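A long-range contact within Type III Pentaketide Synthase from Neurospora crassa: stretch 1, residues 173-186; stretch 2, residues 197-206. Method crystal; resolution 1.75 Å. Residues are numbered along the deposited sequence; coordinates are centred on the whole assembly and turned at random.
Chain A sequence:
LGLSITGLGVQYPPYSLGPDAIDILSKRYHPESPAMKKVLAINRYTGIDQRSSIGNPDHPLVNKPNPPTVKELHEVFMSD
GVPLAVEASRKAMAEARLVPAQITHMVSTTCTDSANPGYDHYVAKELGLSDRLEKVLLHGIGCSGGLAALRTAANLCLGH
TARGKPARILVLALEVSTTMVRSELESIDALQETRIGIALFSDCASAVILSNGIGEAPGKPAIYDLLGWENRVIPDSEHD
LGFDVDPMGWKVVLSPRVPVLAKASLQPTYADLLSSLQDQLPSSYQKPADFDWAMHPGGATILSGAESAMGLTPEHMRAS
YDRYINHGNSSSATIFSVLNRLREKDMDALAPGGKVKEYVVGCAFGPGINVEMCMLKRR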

# COMPACT_ATOMS: atom_id res chain seq x y z
N ALA A 173 1.26 11.90 3.40
CA ALA A 173 1.21 11.06 4.60
C ALA A 173 0.14 11.57 5.55
O ALA A 173 0.06 12.78 5.81
N LEU A 174 -0.69 10.67 6.04
CA LEU A 174 -1.68 11.01 7.05
C LEU A 174 -1.68 9.95 8.13
O LEU A 174 -1.78 8.75 7.84
N GLU A 175 -1.58 10.39 9.38
CA GLU A 175 -1.63 9.47 10.51
C GLU A 175 -2.53 10.03 11.60
O GLU A 175 -2.44 11.21 11.93
N VAL A 176 -3.43 9.19 12.09
CA VAL A 176 -4.24 9.51 13.26
C VAL A 176 -3.99 8.39 14.28
O VAL A 176 -4.58 7.31 14.19
N SER A 177 -3.09 8.66 15.21
CA SER A 177 -2.67 7.66 16.19
C SER A 177 -3.31 7.86 17.56
O SER A 177 -3.44 6.91 18.33
N THR A 178 -3.69 9.10 17.88
CA THR A 178 -4.11 9.42 19.26
C THR A 178 -5.40 8.75 19.67
O THR A 178 -5.65 8.55 20.86
N THR A 179 -6.22 8.38 18.68
CA THR A 179 -7.50 7.73 18.92
C THR A 179 -7.33 6.30 19.43
O THR A 179 -8.29 5.66 19.86
N MET A 180 -6.10 5.79 19.37
CA MET A 180 -5.80 4.43 19.81
C MET A 180 -5.33 4.40 21.27
O MET A 180 -4.91 3.36 21.78
N VAL A 181 -5.46 5.54 21.95
CA VAL A 181 -5.06 5.67 23.35
C VAL A 181 -5.75 4.63 24.24
O VAL A 181 -5.09 4.00 25.06
N ARG A 182 -7.06 4.42 24.05
CA ARG A 182 -7.81 3.47 24.90
C ARG A 182 -7.35 2.03 24.71
O ARG A 182 -7.30 1.26 25.68
N SER A 183 -7.02 1.68 23.47
CA SER A 183 -6.49 0.36 23.14
C SER A 183 -5.15 0.13 23.83
O SER A 183 -4.90 -0.92 24.42
N GLU A 184 -4.29 1.14 23.77
CA GLU A 184 -2.98 1.05 24.41
C GLU A 184 -3.12 0.94 25.93
O GLU A 184 -2.47 0.10 26.56
N LEU A 185 -3.99 1.78 26.50
CA LEU A 185 -4.22 1.78 27.95
C LEU A 185 -4.72 0.42 28.42
O LEU A 185 -4.33 -0.07 29.48
N GLU A 186 -5.60 -0.19 27.62
CA GLU A 186 -6.15 -1.50 27.95
C GLU A 186 -5.06 -2.56 27.99
O GLU A 186 -5.03 -3.39 28.90
N GLY A 197 3.96 3.86 23.57
CA GLY A 197 3.37 4.50 22.39
C GLY A 197 2.51 5.72 22.71
O GLY A 197 2.62 6.74 22.02
N ILE A 198 1.69 5.63 23.75
CA ILE A 198 0.80 6.75 24.11
C ILE A 198 1.53 7.99 24.63
O ILE A 198 0.95 9.06 24.70
N ALA A 199 2.81 7.83 24.99
CA ALA A 199 3.66 8.96 25.38
C ALA A 199 4.25 9.69 24.16
O ALA A 199 4.74 10.82 24.28
N LEU A 200 4.20 9.04 23.01
CA LEU A 200 4.97 9.50 21.86
C LEU A 200 4.12 9.98 20.69
O LEU A 200 4.40 11.03 20.10
N PHE A 201 3.11 9.20 20.33
CA PHE A 201 2.47 9.38 19.02
C PHE A 201 1.39 10.45 18.94
O PHE A 201 0.60 10.64 19.86
N SER A 202 1.38 11.13 17.79
CA SER A 202 0.48 12.24 17.52
C SER A 202 -0.11 12.15 16.11
O SER A 202 0.22 11.24 15.33
N ASP A 203 -0.97 13.12 15.77
CA ASP A 203 -1.74 13.14 14.53
C ASP A 203 -1.27 14.29 13.64
O ASP A 203 -0.99 15.39 14.13
N CYS A 204 -1.20 14.03 12.34
CA CYS A 204 -0.75 15.02 11.37
C CYS A 204 -0.98 14.55 9.95
O CYS A 204 -1.04 13.35 9.69
N ALA A 205 -1.09 15.50 9.03
CA ALA A 205 -0.97 15.18 7.61
C ALA A 205 0.04 16.12 7.00
O ALA A 205 0.12 17.28 7.38
N SER A 206 0.83 15.60 6.06
CA SER A 206 1.82 16.42 5.39
C SER A 206 1.97 15.93 3.96
O SER A 206 1.75 14.76 3.68

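What holds the turn after the first strand against the second stretch? The carboxylate of Asp203 does most of this work. Its CA-to-CB bond runs sideways, but an m rotamer (chi1 -53°) brings the end of the side chain nearer. Thr178, in p, donates from OG1 to Asp203 OD2 at a very short 2.5 Å, while OD1 of Asp203 accepts hydrogen bonds from the backbone N of Ser177 at 2.7 Å and from the backbone N of Thr178 at 2.9 Å. One acidic group thus gathers two successive amides and a hydroxyl where the chain enters its 3-10 segment.

Where does the Ser177 side chain go? Its CA-to-CB bond points toward the second stretch, and a p rotamer places OG 2.9 Å from Ser202 O, a weak hydrogen bond whose proton could instead reach Asp203. Ser177 OG also lies 3.3 Å from CB of Phe201, whose CB points toward the first stretch while its ring, with chi1 m, leads away.

How does the Glu184 carboxylate connect to the second stretch? Through two waters. Its CA-to-CB bond points toward that stretch, with chi1 and chi2 both m, and OE1 of Glu184 accepts from water 1 at 2.8 Å and water 2 at 2.9 Å. The oxygen of water 1 accepts a hydrogen bond from Ile198 N at 3.0 Å, and that of water 2 accepts one from Gly197 N at 2.9 Å.

What fills the apolar space? The CA-to-CB bond of Ile198 points toward the first stretch, with chi1 p and chi2 t. Its CG2 lies 3.3 Å from CB of Glu184 and 4.0 Å from CG2 of Val181 (p), while its CD1 meets CD2 of Leu185 (m, t) at 3.5 Å. Along the antiparallel strands, Leu174 (t, p) and Ala205 share a face, with Leu174 CD1 3.8 Å from Ala205 CB; Ala173 and Ser206 lie on the other, alongside Glu175 and Cys204.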

# COMPACT_ATOMS: atom_id res chain seq x y z
CB ALA A 173 2.55 11.02 5.29
CB LEU A 174 -3.07 11.13 6.40
CG LEU A 174 -4.32 11.16 7.29
CD1 LEU A 174 -4.35 12.39 8.21
CD2 LEU A 174 -5.57 11.09 6.44
CB GLU A 175 -0.23 9.18 11.09
CG GLU A 175 0.80 8.66 10.07
CD GLU A 175 0.57 7.21 9.62
OE1 GLU A 175 -0.43 6.57 10.01
OE2 GLU A 175 1.42 6.72 8.85
CB VAL A 176 -5.75 9.61 12.93
CG1 VAL A 176 -6.56 9.94 14.19
CG2 VAL A 176 -6.00 10.67 11.85
CB SER A 177 -1.16 7.70 16.34
OG SER A 177 -0.75 8.96 16.84
CB THR A 178 -4.24 10.94 19.51
OG1 THR A 178 -5.24 11.49 18.65
CG2 THR A 178 -2.91 11.65 19.30
CB THR A 179 -8.37 7.73 17.65
OG1 THR A 179 -7.60 7.22 16.54
CG2 THR A 179 -8.84 9.15 17.33
CB MET A 180 -4.81 3.74 18.85
CG MET A 180 -5.48 3.30 17.52
SD MET A 180 -4.35 2.64 16.27
CE MET A 180 -4.98 3.48 14.82
CB VAL A 181 -5.24 7.13 23.88
CG1 VAL A 181 -6.70 7.58 23.82
CG2 VAL A 181 -4.68 7.29 25.31
CB ARG A 182 -9.33 3.60 24.68
CG ARG A 182 -9.96 4.87 25.28
CD ARG A 182 -10.08 4.78 26.81
NE ARG A 182 -10.85 3.61 27.23
CZ ARG A 182 -12.19 3.56 27.27
NH1 ARG A 182 -12.91 4.62 26.93
NH2 ARG A 182 -12.80 2.44 27.65
CB SER A 183 -6.30 0.22 21.62
OG SER A 183 -5.45 -0.87 21.32
CB GLU A 184 -2.08 2.21 24.00
CG GLU A 184 -1.52 2.06 22.56
CD GLU A 184 -0.58 0.86 22.42
OE1 GLU A 184 0.31 0.70 23.28
OE2 GLU A 184 -0.73 0.08 21.45
CB LEU A 185 -5.21 2.88 28.35
CG LEU A 185 -4.70 4.33 28.32
CD1 LEU A 185 -5.86 5.28 28.56
CD2 LEU A 185 -3.61 4.55 29.38
CB GLU A 186 -7.24 -1.89 26.96
CG GLU A 186 -7.76 -3.29 27.22
CD GLU A 186 -9.07 -3.59 26.55
OE1 GLU A 186 -9.13 -4.62 25.83
OE2 GLU A 186 -10.04 -2.83 26.73
CB ILE A 198 -0.33 6.33 25.09
CG1 ILE A 198 0.23 5.74 26.38
CG2 ILE A 198 -1.29 5.39 24.38
CD1 ILE A 198 -0.80 5.62 27.52
CB ALA A 199 4.80 8.46 26.27
CB LEU A 200 5.91 8.40 21.37
CG LEU A 200 7.00 7.87 22.30
CD1 LEU A 200 7.73 6.76 21.56
CD2 LEU A 200 7.95 9.00 22.68
CB PHE A 201 1.98 8.04 18.47
CG PHE A 201 3.09 7.15 17.99
CD1 PHE A 201 3.68 7.38 16.75
CD2 PHE A 201 3.55 6.11 18.79
CE1 PHE A 201 4.72 6.55 16.30
CE2 PHE A 201 4.60 5.28 18.35
CZ PHE A 201 5.18 5.51 17.10
CB SER A 202 1.23 13.56 17.71
OG SER A 202 2.34 13.65 16.83
CB ASP A 203 -3.24 13.32 14.82
CG ASP A 203 -3.78 12.32 15.83
OD1 ASP A 203 -3.16 11.24 16.00
OD2 ASP A 203 -4.82 12.61 16.46
CB CYS A 204 0.76 15.29 11.55
SG CYS A 204 1.42 16.65 10.53
CB ALA A 205 -2.30 15.29 6.90
CB SER A 206 3.16 16.36 6.11
OG SER A 206 3.62 15.03 6.18
O HOH W 1 1.16 2.89 24.79
O HOH W 2 3.17 1.14 22.75